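Local coordinates for HNH nuclease domain-containing protein (Streptomyces coelicolor, PDB 5ZMO), which recognises sulfur in phosphorothioated DNA through the sulfur-binding domain described here and is probably a type IV restriction endonuclease, at residues A[14-19]-A[84-89]; A[77-82]-A[93-98]. All coordinates share one frame; numbering follows the deposited sequence.

Contact 1: residues A[14-19]-A[84-89]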
loop_
_atom_site.group_PDB
_atom_site.type_symbol
_atom_site.label_atom_id
_atom_site.label_comp_id
_atom_site.label_asym_id
_atom_site.label_seq_id
_atom_site.Cartn_x
_atom_site.Cartn_y
_atom_site.Cartn_z
ATOM N N GLY A 14 -4.398 -11.122 -3.619
ATOM C CA GLY A 14 -5.193 -12.076 -2.818
ATOM C C GLY A 14 -4.341 -12.989 -1.906
ATOM O O GLY A 14 -4.858 -13.512 -0.912
ATOM N N ASP A 15 -3.074 -13.181 -2.242
ATOM C CA ASP A 15 -2.113 -13.907 -1.357
ATOM C C ASP A 15 -1.607 -13.079 -0.179
ATOM O O ASP A 15 -0.856 -13.598 0.646
ATOM C CB ASP A 15 -0.879 -14.371 -2.145
ATOM C CG ASP A 15 -1.178 -15.500 -3.149
ATOM O OD1 ASP A 15 -2.269 -16.115 -3.107
ATOM O OD2 ASP A 15 -0.292 -15.732 -4.011
ATOM N N VAL A 16 -1.915 -11.791 -0.125
ATOM C CA VAL A 16 -1.603 -10.995 1.057
ATOM C C VAL A 16 -2.622 -11.395 2.134
ATOM O O VAL A 16 -3.829 -11.060 2.003
ATOM C CB VAL A 16 -1.654 -9.470 0.808
ATOM C CG1 VAL A 16 -1.425 -8.715 2.131
ATOM C CG2 VAL A 16 -0.597 -9.060 -0.182
ATOM N N ARG A 17 -2.156 -12.082 3.195
ATOM C CA ARG A 17 -3.041 -12.542 4.249
ATOM C C ARG A 17 -2.432 -12.093 5.578
ATOM O O ARG A 17 -1.624 -12.820 6.121
ATOM C CB ARG A 17 -3.118 -14.064 4.285
ATOM C CG ARG A 17 -3.687 -14.733 3.059
ATOM C CD ARG A 17 -5.134 -14.382 2.785
ATOM N NE ARG A 17 -5.829 -15.149 1.728
ATOM C CZ ARG A 17 -5.356 -16.096 0.886
ATOM N NH1 ARG A 17 -4.092 -16.557 0.839
ATOM N NH2 ARG A 17 -6.223 -16.613 0.010
ATOM N N PRO A 18 -2.785 -10.909 6.076
ATOM C CA PRO A 18 -2.085 -10.405 7.271
ATOM C C PRO A 18 -2.477 -11.194 8.499
ATOM O O PRO A 18 -3.506 -11.817 8.504
ATOM C CB PRO A 18 -2.578 -8.988 7.400
ATOM C CG PRO A 18 -3.045 -8.626 6.012
ATOM C CD PRO A 18 -3.649 -9.879 5.483
ATOM N N ALA A 19 -1.672 -11.100 9.511
ATOM C CA ALA A 19 -1.954 -11.799 10.777
ATOM C C ALA A 19 -3.253 -11.261 11.353
ATOM O O ALA A 19 -3.523 -10.025 11.268
ATOM C CB ALA A 19 -0.815 -11.548 11.741
ATOM N N ASP A 84 6.058 -9.549 -0.818
ATOM C CA ASP A 84 4.847 -10.051 -1.441
ATOM C C ASP A 84 4.793 -9.893 -2.984
ATOM O O ASP A 84 3.749 -10.193 -3.570
ATOM C CB ASP A 84 3.618 -9.313 -0.873
ATOM C CG ASP A 84 3.371 -9.615 0.582
ATOM O OD1 ASP A 84 3.277 -10.813 0.960
ATOM O OD2 ASP A 84 3.208 -8.644 1.343
ATOM N N ASP A 85 5.886 -9.484 -3.600
ATOM C CA ASP A 85 6.027 -9.319 -5.061
ATOM C C ASP A 85 5.062 -8.272 -5.568
ATOM O O ASP A 85 4.613 -8.386 -6.707
ATOM C CB ASP A 85 5.820 -10.643 -5.835
ATOM C CG ASP A 85 6.801 -11.728 -5.404
ATOM O OD1 ASP A 85 7.955 -11.368 -5.070
ATOM O OD2 ASP A 85 6.416 -12.921 -5.375
ATOM N N LEU A 86 4.765 -7.273 -4.740
ATOM C CA LEU A 86 3.790 -6.211 -5.099
ATOM C C LEU A 86 4.359 -4.819 -5.080
ATOM O O LEU A 86 3.626 -3.817 -5.270
ATOM C CB LEU A 86 2.616 -6.326 -4.129
ATOM C CG LEU A 86 1.676 -7.478 -4.378
ATOM C CD1 LEU A 86 0.787 -7.767 -3.166
ATOM C CD2 LEU A 86 0.846 -7.120 -5.638
ATOM N N TRP A 87 5.656 -4.696 -4.849
ATOM C CA TRP A 87 6.225 -3.404 -4.513
ATOM C C TRP A 87 7.708 -3.313 -4.814
ATOM O O TRP A 87 8.391 -4.325 -4.735
ATOM C CB TRP A 87 5.926 -3.115 -3.055
ATOM C CG TRP A 87 5.995 -1.739 -2.555
ATOM C CD1 TRP A 87 6.941 -1.250 -1.675
ATOM C CD2 TRP A 87 5.069 -0.674 -2.746
ATOM N NE1 TRP A 87 6.681 0.031 -1.356
ATOM C CE2 TRP A 87 5.507 0.413 -1.951
ATOM C CE3 TRP A 87 3.873 -0.530 -3.486
ATOM C CZ2 TRP A 87 4.848 1.633 -1.909
ATOM C CZ3 TRP A 87 3.191 0.661 -3.405
ATOM C CH2 TRP A 87 3.674 1.746 -2.603
ATOM N N CYS A 88 8.160 -2.107 -5.143
ATOM C CA CYS A 88 9.587 -1.847 -5.472
ATOM C C CYS A 88 10.056 -0.693 -4.615
ATOM O O CYS A 88 9.393 0.327 -4.562
ATOM C CB CYS A 88 9.726 -1.371 -6.923
ATOM S SG CYS A 88 9.023 -2.541 -8.077
ATOM N N VAL A 89 11.209 -0.826 -3.982
ATOM C CA VAL A 89 11.819 0.253 -3.224
ATOM C C VAL A 89 13.191 0.538 -3.866
ATOM O O VAL A 89 14.025 -0.313 -3.901
ATOM C CB VAL A 89 11.975 -0.117 -1.719
ATOM C CG1 VAL A 89 12.710 0.975 -0.984
ATOM C CG2 VAL A 89 10.619 -0.335 -1.009
HETATM O O HOH W 1 2.011 -12.570 -0.235
#
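Asp84 OD2, on the carboxylate that lies beside Val16, is held in a salt bridge with Arg29 of helix 28-41. The other oxygen, Asp84 OD1, has a water at an unusually short 2.5 Å. That water lies 3.2 Å from Asp15 O, a weak bond, and so at most weakly bridges the two segments. The contact uses the Schellman motif that ends helix 70-83 in this largely helical sulfur-binding domain. Asp85, with a positive phi of 62°, turns the chain there, bringing Leu86 N to within 3.2 Å of Leu81 O and Asp85 N back to Val82 O. The turn sets Leu86 and Asp84 next to each other, both with their side chains directed at the loop that follows helix 9-14.

One methyl of that loop does the touching. Val16 CG2 meets Leu86 CD1 at 3.5 Å and Asp84 CG at 4.1 Å, so a single branch rests against a leucine tip and against the carbon of a carboxylate. Val16 has CG1 anti to its own nitrogen (chi1 175°), which leaves CG2 as the branch on the Asp84 and Leu86 side. The valine side chain crosses that of Asp84 nearly at a right angle. Helix 9-14 packs on Leu86 through Phe9, Arg12 and Val13, while Arg12 also donates to Asp85 O; the apolar patch is thus shared by three parts of the fold. The salt bridge to Arg29 probably limits the rotation of the carboxylate and would favour its charged form. Arg29 also touches Val16, whose CG2 lies 4.1 Å from Asp84 OD2, the oxygen that the arginine holds.

Contact 2: residues A[77-82]-A[93-98]. With nucleotides of chain C.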
loop_
_atom_site.group_PDB
_atom_site.type_symbol
_atom_site.label_atom_id
_atom_site.label_comp_id
_atom_site.label_asym_id
_atom_site.label_seq_id
_atom_site.Cartn_x
_atom_site.Cartn_y
_atom_site.Cartn_z
ATOM N N PRO A 77 4.399 -1.772 5.855
ATOM C CA PRO A 77 4.018 -2.276 4.489
ATOM C C PRO A 77 4.892 -1.676 3.390
ATOM O O PRO A 77 5.069 -2.302 2.360
ATOM C CB PRO A 77 2.548 -1.854 4.331
ATOM C CG PRO A 77 2.425 -0.676 5.261
ATOM C CD PRO A 77 3.317 -0.987 6.474
ATOM N N PHE A 78 5.420 -0.475 3.610
ATOM C CA PHE A 78 6.300 0.208 2.650
ATOM C C PHE A 78 7.479 -0.652 2.289
ATOM O O PHE A 78 7.966 -0.604 1.167
ATOM C CB PHE A 78 6.733 1.545 3.204
ATOM C CG PHE A 78 7.481 2.398 2.252
ATOM C CD1 PHE A 78 6.792 3.209 1.355
ATOM C CD2 PHE A 78 8.864 2.395 2.238
ATOM C CE1 PHE A 78 7.494 4.042 0.495
ATOM C CE2 PHE A 78 9.562 3.192 1.384
ATOM C CZ PHE A 78 8.864 4.021 0.476
ATOM N N TRP A 79 7.927 -1.436 3.255
ATOM C CA TRP A 79 8.956 -2.462 3.023
ATOM C C TRP A 79 8.472 -3.859 2.788
ATOM O O TRP A 79 8.918 -4.525 1.845
ATOM C CB TRP A 79 9.869 -2.479 4.272
ATOM C CG TRP A 79 11.116 -3.372 4.102
ATOM C CD1 TRP A 79 11.351 -4.551 4.766
ATOM C CD2 TRP A 79 12.289 -3.088 3.367
ATOM N NE1 TRP A 79 12.553 -5.066 4.378
ATOM C CE2 TRP A 79 13.184 -4.178 3.576
ATOM C CE3 TRP A 79 12.680 -2.058 2.534
ATOM C CZ2 TRP A 79 14.411 -4.243 2.971
ATOM C CZ3 TRP A 79 13.932 -2.128 1.931
ATOM C CH2 TRP A 79 14.766 -3.210 2.164
ATOM N N ALA A 80 7.487 -4.308 3.553
ATOM C CA ALA A 80 7.018 -5.694 3.521
ATOM C C ALA A 80 6.348 -6.093 2.240
ATOM O O ALA A 80 6.406 -7.245 1.861
ATOM C CB ALA A 80 6.096 -5.987 4.659
ATOM N N LEU A 81 5.684 -5.154 1.568
ATOM C CA LEU A 81 5.130 -5.465 0.258
ATOM C C LEU A 81 6.160 -5.917 -0.834
ATOM O O LEU A 81 5.794 -6.589 -1.838
ATOM C CB LEU A 81 4.342 -4.270 -0.250
ATOM C CG LEU A 81 2.836 -4.060 -0.083
ATOM C CD1 LEU A 81 1.939 -5.233 0.266
ATOM C CD2 LEU A 81 2.389 -2.727 0.368
ATOM N N VAL A 82 7.417 -5.526 -0.717
ATOM C CA VAL A 82 8.501 -6.035 -1.616
ATOM C C VAL A 82 8.494 -7.547 -1.591
ATOM O O VAL A 82 8.389 -8.264 -2.668
ATOM C CB VAL A 82 9.895 -5.430 -1.253
ATOM C CG1 VAL A 82 11.026 -6.068 -2.091
ATOM C CG2 VAL A 82 9.867 -3.928 -1.447
ATOM N N GLU A 93 19.487 -0.872 -0.986
ATOM C CA GLU A 93 20.781 -1.301 -0.469
ATOM C C GLU A 93 21.477 -0.155 0.302
ATOM O O GLU A 93 22.406 -0.428 1.045
ATOM C CB GLU A 93 21.650 -1.947 -1.606
ATOM C CG GLU A 93 21.553 -3.501 -1.750
ATOM C CD GLU A 93 20.139 -4.116 -1.983
ATOM O OE1 GLU A 93 19.523 -3.939 -3.068
ATOM O OE2 GLU A 93 19.640 -4.857 -1.090
ATOM N N GLU A 94 20.985 1.086 0.188
ATOM C CA GLU A 94 21.432 2.260 0.927
ATOM C C GLU A 94 20.875 2.373 2.345
ATOM O O GLU A 94 21.387 3.149 3.145
ATOM C CB GLU A 94 21.167 3.542 0.155
ATOM C CG GLU A 94 21.834 3.594 -1.244
ATOM C CD GLU A 94 23.318 3.137 -1.259
ATOM O OE1 GLU A 94 23.720 2.343 -2.158
ATOM O OE2 GLU A 94 24.081 3.556 -0.343
ATOM N N LEU A 95 19.826 1.630 2.641
ATOM C CA LEU A 95 19.110 1.737 3.905
ATOM C C LEU A 95 19.881 0.959 4.977
ATOM O O LEU A 95 20.596 -0.012 4.678
ATOM C CB LEU A 95 17.641 1.249 3.751
ATOM C CG LEU A 95 16.769 2.035 2.726
ATOM C CD1 LEU A 95 15.440 1.357 2.448
ATOM C CD2 LEU A 95 16.501 3.436 3.216
ATOM N N THR A 96 19.707 1.344 6.226
ATOM C CA THR A 96 20.199 0.551 7.350
ATOM C C THR A 96 19.096 -0.366 7.890
ATOM O O THR A 96 18.011 0.120 8.234
ATOM C CB THR A 96 20.733 1.514 8.441
ATOM O OG1 THR A 96 21.772 2.281 7.829
ATOM C CG2 THR A 96 21.297 0.717 9.669
ATOM N N LEU A 97 19.342 -1.683 7.984
ATOM C CA LEU A 97 18.329 -2.579 8.483
ATOM C C LEU A 97 18.469 -2.783 9.979
ATOM O O LEU A 97 19.564 -2.693 10.520
ATOM C CB LEU A 97 18.429 -3.944 7.816
ATOM C CG LEU A 97 18.322 -3.978 6.300
ATOM C CD1 LEU A 97 18.386 -5.404 5.802
ATOM C CD2 LEU A 97 17.038 -3.317 5.868
ATOM N N THR A 98 17.371 -3.103 10.620
ATOM C CA THR A 98 17.351 -3.474 12.035
ATOM C C THR A 98 16.551 -4.740 12.260
ATOM O O THR A 98 15.899 -5.253 11.352
ATOM C CB THR A 98 16.853 -2.287 12.892
ATOM O OG1 THR A 98 16.937 -2.607 14.306
ATOM C CG2 THR A 98 15.424 -1.869 12.520
ATOM P P DG C 3 19.430 -1.061 16.487
ATOM O OP1 DG C 3 20.800 -1.027 17.050
ATOM O OP2 DG C 3 19.215 -1.227 15.020
ATOM O "O5'" DG C 3 18.699 -2.307 17.175
ATOM C "C5'" DG C 3 18.878 -2.608 18.588
ATOM C "C4'" DG C 3 17.902 -3.667 19.044
ATOM O "O4'" DG C 3 16.568 -3.102 19.051
ATOM C "C3'" DG C 3 17.838 -4.918 18.157
ATOM O "O3'" DG C 3 17.666 -6.059 18.985
ATOM C "C2'" DG C 3 16.589 -4.684 17.333
ATOM C "C1'" DG C 3 15.710 -4.007 18.359
ATOM N N9 DG C 3 14.577 -3.256 17.820
ATOM C C8 DG C 3 14.486 -2.565 16.637
ATOM N N7 DG C 3 13.317 -2.015 16.451
ATOM C C5 DG C 3 12.591 -2.374 17.575
ATOM C C6 DG C 3 11.258 -2.075 17.940
ATOM O O6 DG C 3 10.414 -1.429 17.313
ATOM N N1 DG C 3 10.922 -2.653 19.157
ATOM C C2 DG C 3 11.788 -3.356 19.964
ATOM N N2 DG C 3 11.278 -3.853 21.088
ATOM N N3 DG C 3 13.031 -3.649 19.633
ATOM C C4 DG C 3 13.363 -3.130 18.435
#
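Helix 70-83 packs here against the chain entering the small antiparallel pair of strands 97-98 and 103-104, and the end of segment 93-98 belongs to the DNA-binding surface. Trp79 carries the contact from the helix. Its CG is anti to the backbone nitrogen (chi1 -172°), which extends the indole away from the helix so that its six-membered ring reaches two leucines. Leu95 CD1 approaches CZ3 of Trp79 at 3.8 Å, the two side chains running past each other in opposite directions. The Leu97 side chain crosses that of Trp79 at about a right angle, its CD2 4.0 Å from Trp79 CZ2. Pro104 of the partner strand touches both Trp79 and Leu95, and Ala92 adds to the cover of the indole.

One residue on, Thr98 OG1 donates a hydrogen bond of 2.8 Å to OP2 of DG3 of chain C. Between residues 77-82 and 93-98 the contact is apolar, whereas the hydroxyl of Thr98 serves the DNA backbone, a grip that does not by itself depend on the base.

From the N terminus, the loop after helix 9-14 comes first, then helix 70-83, then the turn leading into strand 88-89, and finally the entry to strand 97-98. Contact 1 closes a long loop of 64 residues, most of it helical; contact 2 closes a short one of only 10. The two cross: segment 77-82 falls within the first loop and segment 84-89 within the second. They meet along the last turns of helix 70-83, where Trp87 packs back on the helix, its CB 3.4 Å from Leu81 CB and its NE1 2.9 Å from Phe78 O. Through this helix the N-terminal part of the domain is connected to the strand pair that touches DNA.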